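Local coordinates for outer membrane protein SusF (Bacteroides thetaiotaomicron, PDB 4FE9) that binds starch at the bacterial cell surface through its carbohydrate-binding modules, ahead of the sugar's transport into the periplasm for degradation, at residues F80-T83 and E84-F88; A324-Q327 and E328-D331; Y459-G463 and N464-R468. All coordinates share one frame; numbering follows the deposited sequence.

Contact 1. Residues F80-T83 and E84-F88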
ATOM      1  N   PHE A  80      10.800 -32.877   4.350  1.00 11.95           N
ATOM      2  CA  PHE A  80      12.119 -33.149   4.933  1.00 12.60           C
ATOM      3  C   PHE A  80      12.262 -34.616   5.165  1.00 14.04           C
ATOM      4  O   PHE A  80      11.258 -35.344   5.171  1.00 14.21           O
ATOM      5  CB  PHE A  80      12.331 -32.342   6.256  1.00 10.94           C
ATOM      6  CG  PHE A  80      11.478 -32.817   7.405  1.00 12.65           C
ATOM      7  CD1 PHE A  80      10.144 -32.404   7.522  1.00 14.11           C
ATOM      8  CD2 PHE A  80      11.972 -33.773   8.314  1.00  7.50           C
ATOM      9  CE1 PHE A  80       9.335 -32.872   8.575  1.00 18.09           C
ATOM     10  CE2 PHE A  80      11.133 -34.357   9.279  1.00 11.83           C
ATOM     11  CZ  PHE A  80       9.827 -33.884   9.443  1.00  6.43           C
ATOM     12  N   SER A  81      13.500 -35.082   5.278  1.00 14.15           N
ATOM     13  CA  SER A  81      13.744 -36.431   5.725  1.00 16.47           C
ATOM     14  C   SER A  81      14.813 -36.401   6.816  1.00 16.19           C
ATOM     15  O   SER A  81      15.449 -35.381   7.025  1.00 16.02           O
ATOM     16  CB  SER A  81      14.199 -37.302   4.546  1.00 16.04           C
ATOM     17  OG  SER A  81      15.505 -36.922   4.133  1.00 18.67           O
ATOM     18  N   MET A  82      14.934 -37.487   7.570  1.00 16.50           N
ATOM     19  CA  MET A  82      15.864 -37.520   8.695  1.00 15.58           C
ATOM     20  C   MET A  82      16.654 -38.826   8.641  1.00 17.14           C
ATOM     21  O   MET A  82      16.088 -39.850   8.374  1.00 17.12           O
ATOM     22  CB  MET A  82      15.081 -37.392  10.022  1.00 14.98           C
ATOM     23  CG  MET A  82      15.919 -37.615  11.270  1.00 15.77           C
ATOM     24  SD  MET A  82      14.927 -37.762  12.812  1.00 21.62           S
ATOM     25  CE  MET A  82      14.478 -39.536  12.752  1.00 18.09           C
ATOM     26  N   THR A  83      17.985 -38.754   8.660  1.00 17.42           N
ATOM     27  CA  THR A  83      18.783 -39.957   8.397  1.00 18.44           C
ATOM     28  C   THR A  83      18.869 -40.809   9.672  1.00 19.85           C
ATOM     29  O   THR A  83      18.454 -40.358  10.752  1.00 18.76           O
ATOM     30  CB  THR A  83      20.174 -39.620   7.963  1.00 18.69           C
ATOM     31  OG1 THR A  83      20.891 -39.040   9.066  1.00 18.23           O
ATOM     32  CG2 THR A  83      20.157 -38.643   6.772  1.00 19.55           C
ATOM     33  N   GLU A  84      19.561 -41.945   9.584  1.00 20.22           N
ATOM     34  CA  GLU A  84      19.685 -42.847  10.739  1.00 23.94           C
ATOM     35  C   GLU A  84      20.474 -42.188  11.854  1.00 23.40           C
ATOM     36  O   GLU A  84      20.229 -42.442  13.027  1.00 25.16           O
ATOM     37  CB  GLU A  84      20.356 -44.154  10.335  1.00 22.75           C
ATOM     38  CG  GLU A  84      19.368 -45.206   9.811  1.00 32.16           C
ATOM     39  CD  GLU A  84      19.995 -46.602   9.674  1.00 50.25           C
ATOM     40  OE1 GLU A  84      19.548 -47.369   8.785  1.00 53.50           O
ATOM     41  OE2 GLU A  84      20.917 -46.934  10.477  1.00 51.38           O
ATOM     42  N   ASP A  85      21.355 -41.269  11.471  1.00 23.91           N
ATOM     43  CA  ASP A  85      22.155 -40.508  12.407  1.00 23.88           C
ATOM     44  C   ASP A  85      21.491 -39.183  12.820  1.00 21.49           C
ATOM     45  O   ASP A  85      22.135 -38.315  13.408  1.00 21.90           O
ATOM     46  CB  ASP A  85      23.526 -40.223  11.798  1.00 24.61           C
ATOM     47  CG  ASP A  85      24.653 -40.609  12.725  1.00 32.42           C
ATOM     48  OD1 ASP A  85      24.907 -39.852  13.712  1.00 49.01           O
ATOM     49  OD2 ASP A  85      25.143 -41.762  12.596  1.00 47.37           O
ATOM     50  N   HIS A  86      20.205 -39.047  12.523  1.00 19.24           N
ATOM     51  CA  HIS A  86      19.425 -37.890  12.968  1.00 17.07           C
ATOM     52  C   HIS A  86      19.961 -36.578  12.381  1.00 15.48           C
ATOM     53  O   HIS A  86      19.840 -35.521  12.988  1.00 14.59           O
ATOM     54  CB  HIS A  86      19.343 -37.840  14.511  1.00 17.01           C
ATOM     55  CG  HIS A  86      18.691 -39.046  15.118  1.00 21.84           C
ATOM     56  ND1 HIS A  86      19.407 -40.029  15.766  1.00 28.30           N
ATOM     57  CD2 HIS A  86      17.407 -39.490  15.064  1.00 26.97           C
ATOM     58  CE1 HIS A  86      18.589 -41.005  16.125  1.00 35.15           C
ATOM     59  NE2 HIS A  86      17.377 -40.720  15.681  1.00 29.39           N
ATOM     60  N   VAL A  87      20.357 -36.638  11.118  1.00 13.87           N
ATOM     61  CA  VAL A  87      20.559 -35.440  10.310  1.00 12.77           C
ATOM     62  C   VAL A  87      19.328 -35.140   9.460  1.00 11.24           C
ATOM     63  O   VAL A  87      18.702 -36.046   8.948  1.00 13.16           O
ATOM     64  CB  VAL A  87      21.817 -35.584   9.388  1.00 11.96           C
ATOM     65  CG1 VAL A  87      22.031 -34.327   8.589  1.00 12.87           C
ATOM     66  CG2 VAL A  87      23.032 -35.896  10.220  1.00 10.49           C
ATOM     67  N   PHE A  88      18.903 -33.881   9.473  1.00 10.51           N
ATOM     68  CA  PHE A  88      17.707 -33.427   8.755  1.00 10.60           C
ATOM     69  C   PHE A  88      18.056 -32.897   7.378  1.00 11.25           C
ATOM     70  O   PHE A  88      18.965 -32.048   7.223  1.00 11.05           O
ATOM     71  CB  PHE A  88      16.970 -32.360   9.577  1.00  9.48           C
ATOM     72  CG  PHE A  88      16.498 -32.858  10.904  1.00  9.72           C
ATOM     73  CD1 PHE A  88      15.227 -33.440  11.024  1.00 21.03           C
ATOM     74  CD2 PHE A  88      17.390 -33.006  11.955  1.00 13.05           C
ATOM     75  CE1 PHE A  88      14.833 -34.058  12.213  1.00 20.26           C
ATOM     76  CE2 PHE A  88      16.999 -33.613  13.155  1.00 17.65           C
ATOM     77  CZ  PHE A  88      15.722 -34.146  13.275  1.00 18.35           C
TER
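The tight turn of a beta hairpin joins M82 and T83 to H86, V87 and F88, at the surface of the N-terminal part of the chain. T83 grips the turn with its backbone N, its carbonyl O and its hydroxyl. Its backbone N donates to V87 O at 2.8 Å, while T83 O takes the N-H of H86, closing a type I turn from T83 to H86. The hydroxyl points into the turn as well: with OG1 set between the backbone N and the carbonyl carbon (chi1 69°), it accepts from V87 N at 3.2 Å and, weakly, from D85 N. Beyond the turn M82 and F88 form an antiparallel non-hydrogen-bonded pair with side chains on the same face of the sheet. There M82 runs alongside F88, its CG over one face of the ring in a CH-pi contact, 4.2 Å from the centroid. SD continues to F88 CZ at 3.7 Å, an oblique Met-aromatic contact, and chi3 of 84° bends CE toward H86 CD2, 3.7 Å away. F80 CD2 lies at the edge of the F88 ring, and V67 of strand 64-72 touches both phenylalanines.

Contact 2. Residues A324-Q327 and E328-D331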
ATOM      1  N   ALA A 324      -5.038   1.290   6.395  1.00 25.15           N
ATOM      2  CA  ALA A 324      -4.022   2.333   6.160  1.00 24.61           C
ATOM      3  C   ALA A 324      -4.451   3.676   6.769  1.00 24.93           C
ATOM      4  O   ALA A 324      -4.915   4.604   6.049  1.00 25.01           O
ATOM      5  CB  ALA A 324      -3.694   2.469   4.653  1.00 23.40           C
ATOM      6  N   ILE A 325      -4.464   3.722   8.100  1.00 24.56           N
ATOM      7  CA  ILE A 325      -4.600   4.980   8.829  1.00 24.45           C
ATOM      8  C   ILE A 325      -3.335   5.230   9.657  1.00 25.50           C
ATOM      9  O   ILE A 325      -2.947   4.395  10.452  1.00 26.87           O
ATOM     10  CB  ILE A 325      -5.859   4.963   9.752  1.00 24.77           C
ATOM     11  CG1 ILE A 325      -7.117   4.628   8.931  1.00 22.57           C
ATOM     12  CG2 ILE A 325      -6.021   6.309  10.486  1.00 24.02           C
ATOM     13  CD1 ILE A 325      -8.415   4.599   9.731  1.00 16.21           C
ATOM     14  N   SER A 326      -2.572   6.221   9.247  1.00 25.89           N
ATOM     15  CA  SER A 326      -1.530   6.822  10.067  1.00 27.46           C
ATOM     16  C   SER A 326      -1.695   6.547  11.575  1.00 27.30           C
ATOM     17  O   SER A 326      -2.784   6.751  12.139  1.00 25.64           O
ATOM     18  CB  SER A 326      -1.549   8.322   9.851  1.00 26.89           C
ATOM     19  OG  SER A 326      -0.261   8.804   9.687  1.00 30.91           O
ATOM     20  N   GLN A 327      -0.575   6.276  12.251  1.00 28.42           N
ATOM     21  CA  GLN A 327      -0.530   6.412  13.715  1.00 28.39           C
ATOM     22  C   GLN A 327      -0.751   7.873  14.139  1.00 28.84           C
ATOM     23  O   GLN A 327      -1.479   8.138  15.102  1.00 28.47           O
ATOM     24  CB  GLN A 327       0.796   5.867  14.301  1.00 28.93           C
ATOM     25  CG  GLN A 327       0.813   5.746  15.872  1.00 27.16           C
ATOM     26  CD  GLN A 327      -0.384   4.935  16.426  1.00 33.22           C
ATOM     27  OE1 GLN A 327      -0.626   3.802  16.019  1.00 33.57           O
ATOM     28  NE2 GLN A 327      -1.153   5.551  17.309  1.00 36.97           N
ATOM     29  N   GLU A 328      -0.173   8.806  13.366  1.00 28.97           N
ATOM     30  CA  GLU A 328      -0.449  10.252  13.515  1.00 30.26           C
ATOM     31  C   GLU A 328      -1.928  10.532  13.585  1.00 29.82           C
ATOM     32  O   GLU A 328      -2.397  11.162  14.518  1.00 30.19           O
ATOM     33  CB  GLU A 328       0.159  11.056  12.359  1.00 30.11           C
ATOM     34  CG  GLU A 328       1.674  11.133  12.369  1.00 33.31           C
ATOM     35  CD  GLU A 328       2.351   9.840  11.808  1.00 50.82           C
ATOM     36  OE1 GLU A 328       1.691   8.758  11.755  1.00 51.11           O
ATOM     37  OE2 GLU A 328       3.557   9.902  11.475  1.00 53.51           O
ATOM     38  N   SER A 329      -2.660  10.103  12.564  1.00 28.69           N
ATOM     39  CA  SER A 329      -4.071  10.373  12.505  1.00 28.38           C
ATOM     40  C   SER A 329      -4.698   9.854  13.746  1.00 27.90           C
ATOM     41  O   SER A 329      -5.672  10.429  14.249  1.00 27.91           O
ATOM     42  CB  SER A 329      -4.718   9.685  11.290  1.00 27.41           C
ATOM     43  OG  SER A 329      -4.261  10.255  10.097  1.00 28.40           O
ATOM     44  N   LYS A 330      -4.322   8.633  14.092  1.00 27.43           N
ATOM     45  CA  LYS A 330      -4.996   7.914  15.164  1.00 27.68           C
ATOM     46  C   LYS A 330      -4.783   8.657  16.474  1.00 26.84           C
ATOM     47  O   LYS A 330      -5.715   8.809  17.269  1.00 26.66           O
ATOM     48  CB  LYS A 330      -4.447   6.492  15.286  1.00 28.08           C
ATOM     49  CG  LYS A 330      -5.025   5.531  14.308  1.00 28.76           C
ATOM     50  CD  LYS A 330      -4.353   4.208  14.430  1.00 27.52           C
ATOM     51  CE  LYS A 330      -5.102   3.169  13.635  1.00 32.38           C
ATOM     52  NZ  LYS A 330      -4.239   2.020  13.351  1.00 33.99           N
ATOM     53  N   ASP A 331      -3.572   9.178  16.645  1.00 27.33           N
ATOM     54  CA  ASP A 331      -3.203   9.963  17.816  1.00 28.62           C
ATOM     55  C   ASP A 331      -3.875  11.316  17.795  1.00 29.12           C
ATOM     56  O   ASP A 331      -4.415  11.767  18.811  1.00 29.27           O
ATOM     57  CB  ASP A 331      -1.683  10.156  17.868  1.00 28.56           C
ATOM     58  CG  ASP A 331      -0.946   8.888  18.281  1.00 31.44           C
ATOM     59  OD1 ASP A 331       0.294   8.854  18.160  1.00 37.53           O
ATOM     60  OD2 ASP A 331      -1.617   7.904  18.665  1.00 34.74           O
TER
HETATM   61  O   HOH W   1      -1.649   2.275  13.500  1.00 33.52           O
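Q327 reaches D331 by a bend: CG stands anti to the backbone N (chi1 -170°), and chi2 of 53° folds the amide back over the first turn of the helix. NE2 then donates to D331 OD2 at 2.8 Å. The carboxylate oxygen lies in the plane of the Q327 amide, yet the N-H meets it from above the carboxylate plane, the two planes being 52° apart. The other end of the amide is used too, since OE1 accepts from a water that in turn accepts a hydrogen bond from K330 NZ at 2.6 Å; holding both ends should fix the amide's rotation. All this sits at the N-terminus of helix 327-333, in the second carbohydrate-binding module, with S326 at the N-cap position. S326 OG donates to E328 OE1 at 2.8 Å, approaching from above the carboxylate plane. The backbone repeat starts here, K330 N bonding to S326 O and D331 N to Q327 O at 2.8 Å. On the inner side I325 CG2 packs against S329 CB at 3.7 Å, and L335 touches both residues. The helix start is tied to strand 360-366 by S329 OG, bonded to F365 N, and by S326 N, bonded to E364 OE1.

Contact 3. Residues Y459-G463 and N464-R468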
ATOM      1  N   TYR A 459     -14.158  35.166   5.926  1.00 28.29           N
ATOM      2  CA  TYR A 459     -14.880  34.367   6.928  1.00 28.95           C
ATOM      3  C   TYR A 459     -15.501  33.120   6.305  1.00 28.89           C
ATOM      4  O   TYR A 459     -16.367  33.227   5.437  1.00 29.27           O
ATOM      5  CB  TYR A 459     -15.992  35.207   7.618  1.00 29.13           C
ATOM      6  CG  TYR A 459     -15.483  36.453   8.328  1.00 31.38           C
ATOM      7  CD1 TYR A 459     -15.513  36.556   9.719  1.00 35.58           C
ATOM      8  CD2 TYR A 459     -14.942  37.505   7.610  1.00 35.37           C
ATOM      9  CE1 TYR A 459     -14.960  37.648  10.363  1.00 36.68           C
ATOM     10  CE2 TYR A 459     -14.421  38.608   8.239  1.00 40.90           C
ATOM     11  CZ  TYR A 459     -14.453  38.688   9.612  1.00 40.09           C
ATOM     12  OH  TYR A 459     -13.957  39.800  10.215  1.00 34.90           O
ATOM     13  N   LEU A 460     -15.196  31.948   6.872  1.00 28.83           N
ATOM     14  CA  LEU A 460     -15.692  30.684   6.321  1.00 27.95           C
ATOM     15  C   LEU A 460     -16.503  29.914   7.325  1.00 28.44           C
ATOM     16  O   LEU A 460     -15.997  29.533   8.388  1.00 28.76           O
ATOM     17  CB  LEU A 460     -14.532  29.805   5.843  1.00 28.07           C
ATOM     18  CG  LEU A 460     -13.511  30.439   4.908  1.00 28.92           C
ATOM     19  CD1 LEU A 460     -12.230  29.637   4.900  1.00 23.92           C
ATOM     20  CD2 LEU A 460     -14.090  30.539   3.514  1.00 23.93           C
ATOM     21  N   ASN A 461     -17.712  29.560   6.944  1.00 27.83           N
ATOM     22  CA  ASN A 461     -18.467  28.596   7.689  1.00 29.35           C
ATOM     23  C   ASN A 461     -18.543  27.276   6.951  1.00 28.44           C
ATOM     24  O   ASN A 461     -19.398  27.085   6.095  1.00 28.37           O
ATOM     25  CB  ASN A 461     -19.872  29.127   7.958  1.00 29.58           C
ATOM     26  CG  ASN A 461     -20.639  28.266   8.929  1.00 32.12           C
ATOM     27  OD1 ASN A 461     -20.504  27.038   8.935  1.00 30.30           O
ATOM     28  ND2 ASN A 461     -21.537  28.890   9.680  1.00 37.34           N
ATOM     29  N   PHE A 462     -17.673  26.343   7.315  1.00 28.81           N
ATOM     30  CA  PHE A 462     -17.611  25.078   6.612  1.00 29.11           C
ATOM     31  C   PHE A 462     -18.800  24.229   6.891  1.00 29.89           C
ATOM     32  O   PHE A 462     -19.187  23.416   6.063  1.00 30.38           O
ATOM     33  CB  PHE A 462     -16.345  24.323   6.953  1.00 29.32           C
ATOM     34  CG  PHE A 462     -15.142  24.854   6.292  1.00 24.51           C
ATOM     35  CD1 PHE A 462     -14.910  24.604   4.949  1.00 18.41           C
ATOM     36  CD2 PHE A 462     -14.173  25.510   7.025  1.00 23.79           C
ATOM     37  CE1 PHE A 462     -13.772  25.089   4.330  1.00 16.60           C
ATOM     38  CE2 PHE A 462     -13.012  25.962   6.428  1.00 21.90           C
ATOM     39  CZ  PHE A 462     -12.799  25.739   5.074  1.00 15.11           C
ATOM     40  N   GLY A 463     -19.430  24.444   8.043  1.00 31.20           N
ATOM     41  CA  GLY A 463     -20.665  23.719   8.374  1.00 31.61           C
ATOM     42  C   GLY A 463     -21.786  24.128   7.444  1.00 32.94           C
ATOM     43  O   GLY A 463     -22.611  23.311   7.043  1.00 32.25           O
ATOM     44  N   ASN A 464     -21.819  25.416   7.119  1.00 32.95           N
ATOM     45  CA  ASN A 464     -22.864  25.983   6.269  1.00 34.25           C
ATOM     46  C   ASN A 464     -22.514  25.859   4.788  1.00 33.33           C
ATOM     47  O   ASN A 464     -23.388  25.625   3.951  1.00 33.88           O
ATOM     48  CB  ASN A 464     -23.053  27.454   6.602  1.00 32.43           C
ATOM     49  CG  ASN A 464     -24.257  27.694   7.416  1.00 39.24           C
ATOM     50  OD1 ASN A 464     -24.907  28.734   7.288  1.00 53.84           O
ATOM     51  ND2 ASN A 464     -24.600  26.728   8.268  1.00 48.20           N
ATOM     52  N   GLY A 465     -21.237  26.059   4.477  1.00 32.81           N
ATOM     53  CA  GLY A 465     -20.791  26.163   3.099  1.00 31.85           C
ATOM     54  C   GLY A 465     -20.881  27.593   2.624  1.00 31.20           C
ATOM     55  O   GLY A 465     -21.041  27.852   1.429  1.00 31.35           O
ATOM     56  N   THR A 466     -20.835  28.526   3.567  1.00 29.72           N
ATOM     57  CA  THR A 466     -21.024  29.928   3.246  1.00 29.28           C
ATOM     58  C   THR A 466     -19.803  30.638   3.635  1.00 28.69           C
ATOM     59  O   THR A 466     -19.006  30.110   4.383  1.00 27.71           O
ATOM     60  CB  THR A 466     -22.203  30.546   4.031  1.00 29.73           C
ATOM     61  OG1 THR A 466     -21.864  30.608   5.426  1.00 29.82           O
ATOM     62  CG2 THR A 466     -23.476  29.722   3.833  1.00 28.66           C
ATOM     63  N   GLY A 467     -19.637  31.852   3.139  1.00 28.56           N
ATOM     64  CA  GLY A 467     -18.538  32.694   3.589  1.00 29.98           C
ATOM     65  C   GLY A 467     -18.674  34.135   3.138  1.00 30.87           C
ATOM     66  O   GLY A 467     -19.555  34.458   2.363  1.00 31.14           O
ATOM     67  N   ARG A 468     -17.755  34.979   3.585  1.00 31.62           N
ATOM     68  CA  ARG A 468     -17.823  36.412   3.324  1.00 34.35           C
ATOM     69  C   ARG A 468     -16.412  36.888   3.202  1.00 34.59           C
ATOM     70  O   ARG A 468     -15.518  36.347   3.863  1.00 34.61           O
ATOM     71  CB  ARG A 468     -18.502  37.154   4.504  1.00 33.87           C
ATOM     72  CG  ARG A 468     -19.967  36.766   4.748  1.00 38.56           C
ATOM     73  CD  ARG A 468     -20.578  37.523   5.983  1.00 44.04           C
ATOM     74  NE  ARG A 468     -20.152  36.943   7.267  1.00 47.68           N
ATOM     75  CZ  ARG A 468     -19.216  37.475   8.052  1.00 48.83           C
ATOM     76  NH1 ARG A 468     -18.627  38.616   7.709  1.00 47.80           N
ATOM     77  NH2 ARG A 468     -18.835  36.849   9.157  1.00 48.08           N
TER
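One face of the Y459 ring carries the guanidinium of R468, with NH1 3.8 Å above the ring plane and displaced toward the rim, while the backbone O of R468 lies in plane at the ring's edge. Both residues belong to a beta hairpin, strands 458-461 and 466-469, in the third carbohydrate-binding module. The guanidinium in turn has Y459 CB over one of its faces. The planes are 34° apart, so this is a tilted, off-centre cation-pi contact, with R468 CZ 4.4 Å from the ring centroid. A bend in the arginine at chi3 (-78°) brings the group back over the tyrosine; salt bridges from NH1 to E470 and from NH2 to E400 hold it there. Y459 and R468 form an antiparallel hydrogen-bonded pair, Y459 N reaching R468 O at 2.7 Å and R468 N returning to Y459 O.

Nearer the turn, G465 and T466 both face N461 in a G1 beta bulge. N461 O accepts from G465 N at 2.7 Å and from T466 N at 3.2 Å, and N461 N donates to T466 O. G465 sits at a positive phi, where any side chain would run into the carbonyl O of N464. The N461 side chain lies against N464: the two amides stack, their planes 20° apart, with N461 CG 3.4 Å from N464 CB. N464 N reaches N461 OD1 at 2.8 Å, from above the carbonyl plane of the side chain. With an alanine here, N464 N is likely to lose its stronger acceptor and the N464 amide its stacking partner, leaving that side chain freer to turn. On the same face of the sheet, N461 CB rests 3.5 Å from T466 OG1.

Contacts 1, 2 and 3 follow one another along the chain, each on a separate sheet or helix. Contact 1 is a hairpin in the mixed sheet of the N-terminal domain; contact 2 starts the short helix 327-333 of the second carbohydrate-binding module; contact 3 is a hairpin in the three-stranded sheet of the third module. Centres of contacts 1 and 2 lie about 49 Å apart, those of 2 and 3 about 28 Å, and those of 1 and 3 about 76 Å, on opposite sides of the chain's centre. None touches another. They thus sample an elongated, multidomain molecule whose starch-binding modules are strung out along the chain, and each contact is confined to its own part of it.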